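Local coordinates for putative signal transduction protein with CBS domains (Kribbella flavida, PDB 4NOC) that is of unknown function but carries a pair of CBS domains and may, as in related proteins, sense adenosine-type ligands in signal transduction, at residues F13-L18 with L34-V40; S48-Q54 with L94-A100; L102-H107 with L125-K130; V114-M118 with I138-L143. All coordinates share one frame. Residues are numbered along the deposited sequence.

Contact 1: F13-L18 with L34-V40. With SO4 (sulfate ion), chain G.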
loop_
_atom_site.group_PDB
_atom_site.type_symbol
_atom_site.label_atom_id
_atom_site.label_comp_id
_atom_site.label_asym_id
_atom_site.label_seq_id
_atom_site.Cartn_x
_atom_site.Cartn_y
_atom_site.Cartn_z
ATOM N N PHE A 13 -4.975 12.161 -6.604
ATOM C CA PHE A 13 -4.859 11.464 -5.327
ATOM C C PHE A 13 -5.247 12.459 -4.235
ATOM O O PHE A 13 -4.784 13.595 -4.246
ATOM C CB PHE A 13 -3.398 11.046 -5.138
ATOM C CG PHE A 13 -3.209 9.681 -4.529
ATOM C CD1 PHE A 13 -3.144 8.554 -5.332
ATOM C CD2 PHE A 13 -3.037 9.535 -3.155
ATOM C CE1 PHE A 13 -2.943 7.299 -4.777
ATOM C CE2 PHE A 13 -2.838 8.279 -2.590
ATOM C CZ PHE A 13 -2.790 7.159 -3.405
ATOM N N PRO A 14 -6.107 12.059 -3.288
ATOM C CA PRO A 14 -6.495 13.080 -2.305
ATOM C C PRO A 14 -5.370 13.477 -1.348
ATOM O O PRO A 14 -4.519 12.676 -0.925
ATOM C CB PRO A 14 -7.667 12.450 -1.559
ATOM C CG PRO A 14 -7.614 11.017 -1.881
ATOM C CD PRO A 14 -6.901 10.828 -3.169
ATOM N N VAL A 15 -5.393 14.760 -1.026
ATOM C CA VAL A 15 -4.349 15.422 -0.275
ATOM C C VAL A 15 -5.009 16.040 0.953
ATOM O O VAL A 15 -6.162 16.493 0.874
ATOM C CB VAL A 15 -3.721 16.520 -1.178
ATOM C CG1 VAL A 15 -3.008 17.564 -0.381
ATOM C CG2 VAL A 15 -2.793 15.882 -2.219
ATOM N N VAL A 16 -4.315 16.023 2.093
ATOM C CA VAL A 16 -4.786 16.751 3.275
ATOM C C VAL A 16 -3.650 17.536 3.921
ATOM O O VAL A 16 -2.477 17.146 3.809
ATOM C CB VAL A 16 -5.391 15.820 4.365
ATOM C CG1 VAL A 16 -6.687 15.170 3.889
ATOM C CG2 VAL A 16 -4.363 14.776 4.814
ATOM N N GLY A 17 -3.996 18.633 4.596
ATOM C CA GLY A 17 -3.008 19.446 5.283
ATOM C C GLY A 17 -2.561 18.844 6.607
ATOM O O GLY A 17 -3.336 18.200 7.319
ATOM N N LEU A 18 -1.291 19.048 6.921
ATOM C CA LEU A 18 -0.704 18.649 8.195
ATOM C C LEU A 18 -1.509 19.163 9.404
ATOM O O LEU A 18 -1.674 18.460 10.410
ATOM C CB LEU A 18 0.718 19.194 8.233
ATOM C CG LEU A 18 1.809 18.556 9.081
ATOM C CD1 LEU A 18 1.730 17.060 9.032
ATOM C CD2 LEU A 18 3.167 19.025 8.573
ATOM N N LEU A 34 -9.083 4.206 0.665
ATOM C CA LEU A 34 -7.708 4.450 0.254
ATOM C C LEU A 34 -6.663 3.816 1.161
ATOM O O LEU A 34 -6.801 3.821 2.393
ATOM C CB LEU A 34 -7.451 5.947 0.205
ATOM C CG LEU A 34 -8.303 6.683 -0.802
ATOM C CD1 LEU A 34 -8.372 8.107 -0.352
ATOM C CD2 LEU A 34 -7.664 6.561 -2.169
ATOM N N PRO A 35 -5.587 3.304 0.546
ATOM C CA PRO A 35 -4.444 2.795 1.303
ATOM C C PRO A 35 -3.790 3.943 2.073
ATOM O O PRO A 35 -3.273 3.704 3.168
ATOM C CB PRO A 35 -3.507 2.295 0.205
ATOM C CG PRO A 35 -3.824 3.176 -0.970
ATOM C CD PRO A 35 -5.302 3.395 -0.899
ATOM N N GLY A 36 -3.832 5.161 1.514
ATOM C CA GLY A 36 -3.214 6.323 2.138
ATOM C C GLY A 36 -3.622 7.688 1.602
ATOM O O GLY A 36 -4.176 7.817 0.512
ATOM N N LEU A 37 -3.352 8.719 2.397
ATOM C CA LEU A 37 -3.564 10.099 1.981
ATOM C C LEU A 37 -2.204 10.746 1.768
ATOM O O LEU A 37 -1.261 10.443 2.498
ATOM C CB LEU A 37 -4.325 10.869 3.068
ATOM C CG LEU A 37 -5.757 10.415 3.371
ATOM C CD1 LEU A 37 -6.357 11.207 4.520
ATOM C CD2 LEU A 37 -6.646 10.513 2.128
ATOM N N ILE A 38 -2.088 11.623 0.775
ATOM C CA ILE A 38 -0.890 12.455 0.671
ATOM C C ILE A 38 -1.015 13.655 1.611
ATOM O O ILE A 38 -1.978 14.417 1.546
ATOM C CB ILE A 38 -0.605 12.909 -0.768
ATOM C CG1 ILE A 38 -0.121 11.714 -1.600
ATOM C CG2 ILE A 38 0.444 14.020 -0.776
ATOM C CD1 ILE A 38 0.222 12.069 -3.016
ATOM N N VAL A 39 -0.048 13.804 2.506
ATOM C CA VAL A 39 -0.097 14.881 3.472
ATOM C C VAL A 39 0.802 16.008 2.987
ATOM O O VAL A 39 1.952 15.760 2.612
ATOM C CB VAL A 39 0.433 14.412 4.822
ATOM C CG1 VAL A 39 0.367 15.550 5.843
ATOM C CG2 VAL A 39 -0.351 13.194 5.300
ATOM N N VAL A 40 0.295 17.236 2.988
ATOM C CA VAL A 40 1.140 18.372 2.660
ATOM C C VAL A 40 1.238 19.354 3.828
ATOM O O VAL A 40 0.450 19.282 4.782
ATOM C CB VAL A 40 0.629 19.100 1.427
ATOM C CG1 VAL A 40 0.458 18.104 0.280
ATOM C CG2 VAL A 40 -0.691 19.801 1.744
HETATM S S SO4 G . -3.649 15.710 -6.651
HETATM O O1 SO4 G . -3.963 14.449 -7.297
HETATM O O2 SO4 G . -3.307 16.716 -7.655
HETATM O O3 SO4 G . -4.806 16.170 -5.887
HETATM O O4 SO4 G . -2.513 15.472 -5.767
#
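Phe13 brings its ring against the start of the other strand: CE2 lies 3.4 Å from Gly36 O and CD2 4.0 Å from Ile38 CG1. Its backbone N binds a sulfate, probably from the crystallisation liquor, with N to O1 at 2.6 Å. Pro14 sets its CG 3.4 Å from Leu34 CD1, and its carbonyl starts the parallel pairing by accepting from Ile38 N (N to O 3.1 Å). Val15 lies opposite Ile38 and sends CG1 to within 3.6 Å of Val40 CG1. Val16 bonds at both ends, N to Ile38 O at 2.9 Å and O to Val40 N at 2.9 Å; its side chain, on the face opposite to that of Val15, meets Leu37 (CG1 to CD1 4.0 Å). After Gly17, paired with Val40, Leu18 closes the run with N to Val40 O at 2.8 Å. Segments 15-17 and 36-40 cross at -40°, a strong twist for neighbouring strands. They are the two parallel strands of a beta-alpha-beta unit whose helix 22-31 covers Val16 and Leu37. Strand 46-51 pairs antiparallel with the other edge of 36-40, helix 91-94 touches Val16 and Val39, and strand 133-139 of the other CBS repeat packs against Phe13, Ile38 and Val40.

Contact 2: S48-Q54 with L94-A100. With SO4 (sulfate ion), chain F.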
loop_
_atom_site.group_PDB
_atom_site.type_symbol
_atom_site.label_atom_id
_atom_site.label_comp_id
_atom_site.label_asym_id
_atom_site.label_seq_id
_atom_site.Cartn_x
_atom_site.Cartn_y
_atom_site.Cartn_z
ATOM N N SER A 48 4.481 13.920 3.516
ATOM C CA SER A 48 4.447 12.529 3.908
ATOM C C SER A 48 3.210 11.846 3.332
ATOM O O SER A 48 2.357 12.486 2.712
ATOM C CB SER A 48 4.414 12.448 5.435
ATOM O OG SER A 48 4.991 11.240 5.882
ATOM N N VAL A 49 3.121 10.541 3.540
ATOM C CA VAL A 49 1.915 9.791 3.211
ATOM C C VAL A 49 1.323 9.357 4.540
ATOM O O VAL A 49 2.080 9.022 5.455
ATOM C CB VAL A 49 2.242 8.532 2.390
ATOM C CG1 VAL A 49 0.970 7.727 2.083
ATOM C CG2 VAL A 49 2.933 8.914 1.106
ATOM N N LEU A 50 -0.008 9.380 4.653
ATOM C CA LEU A 50 -0.695 8.840 5.823
ATOM C C LEU A 50 -1.437 7.566 5.419
ATOM O O LEU A 50 -2.545 7.622 4.874
ATOM C CB LEU A 50 -1.681 9.854 6.423
ATOM C CG LEU A 50 -2.587 9.314 7.542
ATOM C CD1 LEU A 50 -1.755 8.778 8.702
ATOM C CD2 LEU A 50 -3.598 10.349 8.041
ATOM N N PRO A 51 -0.820 6.404 5.669
ATOM C CA PRO A 51 -1.494 5.135 5.346
ATOM C C PRO A 51 -2.645 4.843 6.315
ATOM O O PRO A 51 -2.532 5.183 7.494
ATOM C CB PRO A 51 -0.382 4.084 5.490
ATOM C CG PRO A 51 0.671 4.734 6.356
ATOM C CD PRO A 51 0.549 6.228 6.193
ATOM N N ALA A 52 -3.735 4.251 5.826
ATOM C CA ALA A 52 -4.836 3.844 6.700
ATOM C C ALA A 52 -4.335 2.989 7.862
ATOM O O ALA A 52 -4.811 3.131 8.985
ATOM C CB ALA A 52 -5.898 3.088 5.919
ATOM N N SER A 53 -3.371 2.118 7.585
ATOM C CA SER A 53 -2.832 1.222 8.598
ATOM C C SER A 53 -2.241 1.987 9.780
ATOM O O SER A 53 -2.339 1.533 10.921
ATOM C CB SER A 53 -1.807 0.254 7.992
ATOM O OG SER A 53 -0.626 0.930 7.613
ATOM N N GLN A 54 -1.670 3.164 9.516
ATOM C CA GLN A 54 -1.089 4.006 10.573
ATOM C C GLN A 54 -2.184 4.647 11.419
ATOM O O GLN A 54 -2.013 4.892 12.629
ATOM C CB GLN A 54 -0.164 5.074 9.971
ATOM C CG GLN A 54 0.314 6.184 10.940
ATOM C CD GLN A 54 1.147 5.673 12.119
ATOM O OE1 GLN A 54 1.701 4.576 12.089
ATOM N NE2 GLN A 54 1.233 6.486 13.163
ATOM N N LEU A 94 -1.410 12.148 13.857
ATOM C CA LEU A 94 -1.660 10.796 13.367
ATOM C C LEU A 94 -0.394 10.166 12.782
ATOM O O LEU A 94 -0.260 8.945 12.741
ATOM C CB LEU A 94 -2.749 10.813 12.285
ATOM C CG LEU A 94 -4.135 11.291 12.709
ATOM C CD1 LEU A 94 -5.078 11.269 11.524
ATOM C CD2 LEU A 94 -4.650 10.387 13.787
ATOM N N LEU A 95 0.527 10.998 12.311
ATOM C CA LEU A 95 1.724 10.482 11.664
ATOM C C LEU A 95 2.613 9.756 12.677
ATOM O O LEU A 95 2.517 10.000 13.870
ATOM C CB LEU A 95 2.487 11.605 10.967
ATOM C CG LEU A 95 1.813 12.264 9.762
ATOM C CD1 LEU A 95 2.685 13.410 9.244
ATOM C CD2 LEU A 95 1.552 11.244 8.653
ATOM N N PRO A 96 3.459 8.832 12.195
ATOM C CA PRO A 96 4.417 8.176 13.095
ATOM C C PRO A 96 5.507 9.161 13.499
ATOM O O PRO A 96 5.642 10.201 12.844
ATOM C CB PRO A 96 5.006 7.061 12.227
ATOM C CG PRO A 96 4.840 7.558 10.782
ATOM C CD PRO A 96 3.543 8.330 10.803
ATOM N N SER A 97 6.262 8.842 14.554
ATOM C CA SER A 97 7.314 9.729 15.058
ATOM C C SER A 97 8.386 10.011 14.005
ATOM O O SER A 97 8.907 11.124 13.935
ATOM C CB SER A 97 7.951 9.166 16.333
ATOM N N GLN A 98 8.707 9.007 13.192
ATOM C CA GLN A 98 9.590 9.203 12.042
ATOM C C GLN A 98 8.834 8.967 10.727
ATOM O O GLN A 98 8.911 7.882 10.144
ATOM C CB GLN A 98 10.811 8.283 12.132
ATOM N N PRO A 99 8.103 9.995 10.252
ATOM C CA PRO A 99 7.242 9.911 9.064
ATOM C C PRO A 99 7.985 9.474 7.820
ATOM O O PRO A 99 9.080 9.963 7.549
ATOM C CB PRO A 99 6.748 11.350 8.883
ATOM C CG PRO A 99 6.802 11.933 10.250
ATOM C CD PRO A 99 8.021 11.323 10.888
ATOM N N ALA A 100 7.383 8.557 7.074
ATOM C CA ALA A 100 7.954 8.116 5.812
ATOM C C ALA A 100 8.214 9.317 4.926
ATOM O O ALA A 100 7.390 10.227 4.843
ATOM C CB ALA A 100 7.011 7.148 5.112
HETATM S S SO4 F . 5.731 5.397 15.756
HETATM O O1 SO4 F . 6.498 4.985 14.582
HETATM O O2 SO4 F . 5.866 6.836 15.947
HETATM O O3 SO4 F . 4.313 5.068 15.588
HETATM O O4 SO4 F . 6.264 4.696 16.918
#
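In this loop-on-strand contact the irregular segment 94-100, between helix 91-94 and strand 104-106, runs past the outer strand 46-51 and the start of helix 52-59. Two side-chain-to-backbone hydrogen bonds pin it near its ends: Gln54 NE2 donates to Leu94 O at 2.9 Å, and Ser48 OG to Ala100 O at 2.8 Å. Between them the contact is mostly apolar, with Leu50 CD2 3.9 Å from Leu94 CD1 and Leu50 CD1 4.1 Å from Leu95 CD2; Leu95 CD2 also packs 3.9 Å from Val49 O. The two segments belong to successive CBS repeats, so the beginning of the second repeat is folded back against the last strand of the first. Pro51 is the N-cap residue of helix 52-59, which places Gln54 in the first turn, within reach of the loop. Ser97 N makes a very short hydrogen bond, 2.5 Å, to O2 of a sulfate probably from the crystallisation liquor. Ala52 and Ser53 pack on Ala140 and Cys123 of the second subunit.

Contact 3: L102-H107 with L125-K130. With SO4 (sulfate ion), chain E.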
loop_
_atom_site.group_PDB
_atom_site.type_symbol
_atom_site.label_atom_id
_atom_site.label_comp_id
_atom_site.label_asym_id
_atom_site.label_seq_id
_atom_site.Cartn_x
_atom_site.Cartn_y
_atom_site.Cartn_z
ATOM N N LEU A 102 8.369 10.989 1.318
ATOM C CA LEU A 102 7.523 10.795 0.158
ATOM C C LEU A 102 8.321 11.240 -1.030
ATOM O O LEU A 102 8.515 12.437 -1.233
ATOM C CB LEU A 102 6.251 11.626 0.296
ATOM C CG LEU A 102 5.353 11.766 -0.934
ATOM C CD1 LEU A 102 4.903 10.399 -1.436
ATOM C CD2 LEU A 102 4.158 12.670 -0.623
ATOM N N PRO A 103 8.832 10.281 -1.814
ATOM C CA PRO A 103 9.646 10.726 -2.945
ATOM C C PRO A 103 8.738 11.446 -3.925
ATOM O O PRO A 103 7.591 11.045 -4.100
ATOM C CB PRO A 103 10.163 9.417 -3.559
ATOM C CG PRO A 103 9.861 8.327 -2.513
ATOM C CD PRO A 103 8.647 8.819 -1.789
ATOM N N VAL A 104 9.255 12.503 -4.538
ATOM C CA VAL A 104 8.505 13.355 -5.454
ATOM C C VAL A 104 9.303 13.424 -6.743
ATOM O O VAL A 104 10.453 13.889 -6.726
ATOM C CB VAL A 104 8.430 14.802 -4.914
ATOM C CG1 VAL A 104 7.704 15.706 -5.907
ATOM C CG2 VAL A 104 7.774 14.846 -3.530
ATOM N N VAL A 105 8.710 12.975 -7.850
ATOM C CA VAL A 105 9.393 13.001 -9.147
ATOM C C VAL A 105 9.007 14.252 -9.941
ATOM O O VAL A 105 7.886 14.754 -9.821
ATOM C CB VAL A 105 9.102 11.708 -9.981
ATOM C CG1 VAL A 105 9.466 10.454 -9.176
ATOM C CG2 VAL A 105 7.635 11.634 -10.405
ATOM N N LYS A 106 9.943 14.777 -10.725
ATOM C CA LYS A 106 9.661 15.923 -11.576
ATOM C C LYS A 106 8.670 15.525 -12.655
ATOM O O LYS A 106 8.752 14.414 -13.197
ATOM C CB LYS A 106 10.945 16.443 -12.233
ATOM C CG LYS A 106 11.930 17.019 -11.230
ATOM C CD LYS A 106 13.249 17.452 -11.877
ATOM C CE LYS A 106 14.248 17.814 -10.784
ATOM N NZ LYS A 106 15.448 18.511 -11.306
ATOM N N HIS A 107 7.768 16.444 -12.988
ATOM C CA HIS A 107 6.719 16.169 -13.963
ATOM C C HIS A 107 7.269 15.740 -15.320
ATOM O O HIS A 107 6.632 14.943 -16.005
ATOM C CB HIS A 107 5.809 17.387 -14.141
ATOM C CG HIS A 107 6.435 18.486 -14.941
ATOM N ND1 HIS A 107 7.369 19.353 -14.409
ATOM C CD2 HIS A 107 6.278 18.849 -16.237
ATOM C CE1 HIS A 107 7.764 20.198 -15.344
ATOM N NE2 HIS A 107 7.118 19.914 -16.463
ATOM N N LEU A 125 4.282 4.547 -3.535
ATOM C CA LEU A 125 3.916 5.599 -4.495
ATOM C C LEU A 125 4.918 6.758 -4.497
ATOM O O LEU A 125 5.741 6.890 -3.583
ATOM C CB LEU A 125 2.474 6.118 -4.263
ATOM C CG LEU A 125 2.065 6.957 -3.040
ATOM C CD1 LEU A 125 2.671 6.433 -1.769
ATOM C CD2 LEU A 125 2.434 8.414 -3.197
ATOM N N VAL A 126 4.861 7.580 -5.540
ATOM C CA VAL A 126 5.603 8.837 -5.567
ATOM C C VAL A 126 4.613 9.940 -5.933
ATOM O O VAL A 126 3.652 9.692 -6.679
ATOM C CB VAL A 126 6.772 8.842 -6.596
ATOM C CG1 VAL A 126 7.837 7.821 -6.206
ATOM C CG2 VAL A 126 6.255 8.568 -8.029
ATOM N N ALA A 127 4.829 11.141 -5.393
ATOM C CA ALA A 127 4.031 12.285 -5.795
ATOM C C ALA A 127 4.646 12.837 -7.060
ATOM O O ALA A 127 5.836 12.620 -7.332
ATOM C CB ALA A 127 3.982 13.354 -4.697
ATOM N N VAL A 128 3.830 13.526 -7.848
ATOM C CA VAL A 128 4.340 14.229 -9.009
ATOM C C VAL A 128 4.131 15.722 -8.807
ATOM O O VAL A 128 3.042 16.174 -8.410
ATOM C CB VAL A 128 3.683 13.733 -10.308
ATOM C CG1 VAL A 128 4.406 14.306 -11.513
ATOM C CG2 VAL A 128 3.752 12.219 -10.363
ATOM N N VAL A 129 5.189 16.490 -9.032
ATOM C CA VAL A 129 5.110 17.933 -8.832
ATOM C C VAL A 129 5.422 18.671 -10.139
ATOM O O VAL A 129 6.236 18.205 -10.947
ATOM C CB VAL A 129 5.993 18.394 -7.640
ATOM C CG1 VAL A 129 6.503 19.834 -7.812
ATOM C CG2 VAL A 129 5.209 18.261 -6.338
ATOM N N LYS A 130 4.719 19.776 -10.369
ATOM C CA LYS A 130 5.001 20.673 -11.491
ATOM C C LYS A 130 4.919 22.119 -11.004
ATOM O O LYS A 130 3.890 22.545 -10.468
ATOM C CB LYS A 130 4.022 20.428 -12.650
ATOM C CG LYS A 130 4.146 21.412 -13.829
ATOM C CD LYS A 130 3.267 20.962 -15.011
ATOM C CE LYS A 130 3.400 21.892 -16.225
ATOM N NZ LYS A 130 2.857 21.262 -17.472
HETATM S S SO4 E . 9.404 20.534 -11.854
HETATM O O1 SO4 E . 10.848 20.341 -11.782
HETATM O O2 SO4 E . 9.111 21.738 -12.640
HETATM O O3 SO4 E . 8.784 19.349 -12.448
HETATM O O4 SO4 E . 8.891 20.724 -10.501
#
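His107, Val105 and Ala127 lose the most surface where strand 104-106 runs parallel to strand 125-130. Ala127 sits opposite Val104 and is held by two backbone bonds, its N to Pro103 O at 3.1 Å and its O to Val105 N at 2.9 Å. Its small CB leaves room for Leu102 CD2 at 4.1 Å and Val104 CG2 at 4.2 Å. Val105, on the other face, pushes CG1 to 3.9 Å from Val126 CG2 and CG2 to 3.9 Å from Val128 CG2; helix 111-121, which links the two strands in a beta-alpha-beta unit, covers this face through Ile117 and Met118. Toward His107 the pairing loosens: Val129 N to Val105 O, 3.3 Å, and His107 N to Val129 O, 3.1 Å, are both weak. His107 instead lays its ring over the Lys130 chain, a CH-pi contact with CG 3.9 Å from the ring centroid, while Lys130 NZ forms a salt bridge with Glu7. A sulfate, probably from the crystallisation liquor, takes His107 N (to O3 3.1 Å) and ND1 (to O3 2.4 Å, very short). The chemistry thus changes along the pair, from an aliphatic start to a polar end able to hold an anion in the crystal.

Contact 4: V114-M118 with I138-L143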
loop_
_atom_site.group_PDB
_atom_site.type_symbol
_atom_site.label_atom_id
_atom_site.label_comp_id
_atom_site.label_asym_id
_atom_site.label_seq_id
_atom_site.Cartn_x
_atom_site.Cartn_y
_atom_site.Cartn_z
ATOM N N VAL A 114 11.133 7.130 -13.803
ATOM C CA VAL A 114 10.210 6.858 -12.705
ATOM C C VAL A 114 10.312 5.402 -12.286
ATOM O O VAL A 114 10.299 5.083 -11.090
ATOM C CB VAL A 114 8.760 7.229 -13.075
ATOM C CG1 VAL A 114 7.795 6.785 -11.999
ATOM C CG2 VAL A 114 8.666 8.746 -13.263
ATOM N N ALA A 115 10.445 4.516 -13.266
ATOM C CA ALA A 115 10.567 3.094 -12.959
ATOM C C ALA A 115 11.840 2.863 -12.158
ATOM O O ALA A 115 11.860 2.095 -11.187
ATOM C CB ALA A 115 10.580 2.259 -14.250
ATOM N N ALA A 116 12.912 3.530 -12.568
ATOM C CA ALA A 116 14.205 3.279 -11.939
ATOM C C ALA A 116 14.124 3.741 -10.503
ATOM O O ALA A 116 14.649 3.083 -9.585
ATOM C CB ALA A 116 15.327 4.005 -12.683
ATOM N N ILE A 117 13.446 4.868 -10.303
ATOM C CA ILE A 117 13.315 5.443 -8.965
ATOM C C ILE A 117 12.493 4.529 -8.074
ATOM O O ILE A 117 12.932 4.156 -6.979
ATOM C CB ILE A 117 12.645 6.809 -9.004
ATOM C CG1 ILE A 117 13.609 7.845 -9.586
ATOM C CG2 ILE A 117 12.209 7.210 -7.604
ATOM C CD1 ILE A 117 12.894 9.032 -10.179
HETATM N N MSE A 118 11.313 4.142 -8.551
HETATM C CA MSE A 118 10.432 3.342 -7.710
HETATM C C MSE A 118 11.020 1.958 -7.490
HETATM O O MSE A 118 10.837 1.385 -6.431
HETATM C CB MSE A 118 9.017 3.289 -8.272
HETATM C CG MSE A 118 8.500 4.688 -8.601
HETATM SE SE MSE A 118 6.598 4.621 -9.086
HETATM C CE MSE A 118 5.901 3.807 -7.443
ATOM N N ILE A 138 1.811 8.594 -8.526
ATOM C CA ILE A 138 2.010 7.375 -9.299
ATOM C C ILE A 138 2.281 6.241 -8.318
ATOM O O ILE A 138 3.334 6.214 -7.666
ATOM C CB ILE A 138 3.217 7.494 -10.237
ATOM C CG1 ILE A 138 3.066 8.691 -11.162
ATOM C CG2 ILE A 138 3.393 6.221 -11.070
ATOM C CD1 ILE A 138 4.337 9.036 -11.882
ATOM N N THR A 139 1.334 5.311 -8.201
ATOM C CA THR A 139 1.517 4.176 -7.307
ATOM C C THR A 139 2.341 3.103 -8.005
ATOM O O THR A 139 2.505 3.131 -9.223
ATOM C CB THR A 139 0.195 3.525 -6.953
ATOM O OG1 THR A 139 -0.411 3.045 -8.162
ATOM C CG2 THR A 139 -0.732 4.534 -6.278
ATOM N N ALA A 140 2.828 2.150 -7.222
ATOM C CA ALA A 140 3.538 1.006 -7.755
ATOM C C ALA A 140 2.665 0.271 -8.795
ATOM O O ALA A 140 3.155 -0.084 -9.858
ATOM C CB ALA A 140 3.973 0.055 -6.604
ATOM N N SER A 141 1.376 0.066 -8.513
ATOM C CA SER A 141 0.535 -0.682 -9.462
ATOM C C SER A 141 0.256 0.131 -10.736
ATOM O O SER A 141 0.101 -0.420 -11.823
ATOM C CB SER A 141 -0.764 -1.200 -8.813
ATOM O OG SER A 141 -1.702 -0.168 -8.561
ATOM N N ARG A 142 0.245 1.447 -10.604
ATOM C CA ARG A 142 0.040 2.305 -11.756
ATOM C C ARG A 142 1.254 2.182 -12.680
ATOM O O ARG A 142 1.113 2.085 -13.908
ATOM C CB ARG A 142 -0.215 3.760 -11.318
ATOM C CG ARG A 142 -0.093 4.815 -12.424
ATOM C CD ARG A 142 -1.127 4.624 -13.549
ATOM N NE ARG A 142 -1.205 5.782 -14.451
ATOM C CZ ARG A 142 -1.890 5.793 -15.597
ATOM N NH1 ARG A 142 -2.550 4.710 -16.014
ATOM N NH2 ARG A 142 -1.908 6.886 -16.343
ATOM N N LEU A 143 2.439 2.145 -12.078
ATOM C CA LEU A 143 3.659 1.939 -12.840
ATOM C C LEU A 143 3.618 0.581 -13.566
ATOM O O LEU A 143 3.922 0.494 -14.769
ATOM C CB LEU A 143 4.880 2.031 -11.923
ATOM C CG LEU A 143 6.232 1.786 -12.597
ATOM C CD1 LEU A 143 6.398 2.740 -13.765
ATOM C CD2 LEU A 143 7.348 1.981 -11.598
#
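Met118, present as selenomethionine, is the main bump: the other segment covers 80 Å² of it, the most here. Its side chain reaches from helix 111-121 to the joint between strand 133-139 and helix 140-147: Met118 CE lies 3.5 Å from both Ile138 O and Ala140 N, and Met118 SE is 4.1 Å from Ile138 CG2. The small Ala140, with CB 4.3 Å from Met118 CE, leaves space for this tip. In return Leu143 pushes CD2 into the hollow above Ala115, 3.7 Å from Ala115 CA, and against Met118 SE, also at 3.7 Å. Val114 fills the remaining side, with CG1 4.1 Å from Ile138 CD1, and Met9 of helix 6-9 covers Val114, Ile138 and Leu143. No hydrogen bond joins the segments. Thr139, the N-cap of helix 140-147, accepts from Arg142 N at its OG1 (3.0 Å), a capping bond on the helix that carries Leu143. Two helices packed together against one face of a small three-stranded sheet, as here, are characteristic of the CBS domain.

How the contacts relate
Contacts 1 and 3 are equivalent parallel strand pairs in the two CBS repeats, their centres about 13 Å apart. They meet through Ile38 CG2, 4.0 Å from Leu102 CD2, the two sheets packing as in a Bateman module. Contact 2 shares the first sheet, strand 46-51 adjoining 36-40: Leu37 O and Leu50 N, 2.7 Å apart, probably hydrogen-bond. Its Val49 CG2 lies 3.5 Å from Leu102 CD1 of contact 3. Contact 4 shares the second sheet with contact 3: Val126 O and Ile138 N, 2.8 Å apart, probably hydrogen-bond. Thr139 CG2 lies 3.8 Å from Phe13 CE1 of contact 1. Contacts 2 and 4 both face the second subunit. Sulfates lie beside contacts 1, 2 and 3.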